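Local coordinates for protein enoyl-CoA hydratase (Mycobacterium avium, PDB 3OC7) that probably catalyses the hydration of enoyl-CoA thioesters in fatty acid metabolism, as a member of the crotonase family, at residues I200-L203 / V204-V207. Sequence-based numbering, arbitrary orientation.
Sequences IDQL and VTDV
The side-chain amide of Q202 and the carboxylate of D206 meet one helical turn apart, their planes turned 46° against each other, so they neither stack nor lie coplanar. The aliphatic part of Q202 passes across the D206 carboxylate at a slant, its CG 4.1 Å from OD2 of D206. With CG of Q202 anti to the backbone N and the chain bent at chi2, the amide is brought round to the carboxylate.

The flat peptide carbonyl of D201 is approached on both faces: T205 N comes from one and T205 OG1 from the other. The hydroxyl bond measures 3.0 Å from T205 OG1 to D201 O, with the donor tilted 32° from the carbonyl plane. OG1 can reach that oxygen because it stands beside its own backbone N (chi1 -60°). Two bonds therefore grip D201 O, and the threonine hydroxyl is donor to the preceding turn.

Regular i to i+4 bonding supports the rest, with V204 N to I200 O at 2.9 Å and V207 N to L203 O at 3.0 Å. On the apolar side, CG2 of V204 lies 4.2 Å from CG2 of I200, and both residues pack on V60 of strand 58-63. I200 and L203 also touch V134 of strand 132-135, seating helix 196-208 against the crotonase core sheet, while L203 and V207 meet T174 of a second subunit.

The chemistry is thus that of an amphipathic helix: aliphatic groups join sheet and subunit interface, whereas the hydroxyl of exposed T205 turns back to the D201 carbonyl of the preceding turn.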
# COMPACT_ATOMS: atom_id res chain seq x y z
N ILE A 200 16.29 -15.42 -12.11
CA ILE A 200 16.00 -16.51 -11.16
C ILE A 200 17.29 -17.06 -10.52
O ILE A 200 17.34 -17.25 -9.30
CB ILE A 200 15.12 -17.65 -11.82
CG1 ILE A 200 13.71 -17.14 -12.20
CG2 ILE A 200 15.05 -18.92 -10.94
CD1 ILE A 200 12.75 -16.83 -11.03
N ASP A 201 18.34 -17.30 -11.33
CA ASP A 201 19.61 -17.83 -10.80
C ASP A 201 20.20 -16.89 -9.73
O ASP A 201 20.65 -17.36 -8.66
CB ASP A 201 20.62 -18.11 -11.93
CG ASP A 201 20.36 -19.44 -12.68
OD1 ASP A 201 19.50 -20.25 -12.27
OD2 ASP A 201 21.04 -19.68 -13.72
N GLN A 202 20.16 -15.58 -9.97
CA GLN A 202 20.68 -14.62 -8.99
C GLN A 202 19.86 -14.58 -7.68
O GLN A 202 20.44 -14.55 -6.58
CB GLN A 202 20.85 -13.22 -9.57
CG GLN A 202 21.62 -12.26 -8.64
CD GLN A 202 23.02 -12.77 -8.27
OE1 GLN A 202 23.34 -12.94 -7.09
NE2 GLN A 202 23.85 -13.01 -9.28
N LEU A 203 18.53 -14.59 -7.81
CA LEU A 203 17.64 -14.60 -6.64
C LEU A 203 17.81 -15.86 -5.78
O LEU A 203 17.85 -15.77 -4.54
CB LEU A 203 16.15 -14.36 -7.02
CG LEU A 203 15.75 -12.98 -7.56
CD1 LEU A 203 14.41 -13.03 -8.32
CD2 LEU A 203 15.71 -11.90 -6.45
N VAL A 204 17.92 -17.03 -6.42
CA VAL A 204 18.16 -18.30 -5.72
C VAL A 204 19.51 -18.31 -4.95
O VAL A 204 19.57 -18.76 -3.79
CB VAL A 204 18.02 -19.51 -6.71
CG1 VAL A 204 18.62 -20.81 -6.13
CG2 VAL A 204 16.55 -19.71 -7.10
N THR A 205 20.56 -17.79 -5.58
CA THR A 205 21.88 -17.62 -4.94
C THR A 205 21.78 -16.76 -3.66
O THR A 205 22.28 -17.16 -2.59
CB THR A 205 22.94 -17.05 -5.94
OG1 THR A 205 23.09 -17.95 -7.05
CG2 THR A 205 24.30 -16.87 -5.27
N ASP A 206 21.11 -15.61 -3.74
CA ASP A 206 21.00 -14.71 -2.59
C ASP A 206 20.11 -15.25 -1.44
O ASP A 206 20.49 -15.18 -0.26
CB ASP A 206 20.58 -13.30 -3.06
CG ASP A 206 21.68 -12.60 -3.88
OD1 ASP A 206 22.87 -13.00 -3.78
OD2 ASP A 206 21.36 -11.65 -4.62
N VAL A 207 18.94 -15.80 -1.77
CA VAL A 207 18.07 -16.43 -0.76
C VAL A 207 18.78 -17.62 -0.06
O VAL A 207 18.71 -17.78 1.16
CB VAL A 207 16.68 -16.85 -1.36
CG1 VAL A 207 15.83 -17.61 -0.34
CG2 VAL A 207 15.91 -15.62 -1.85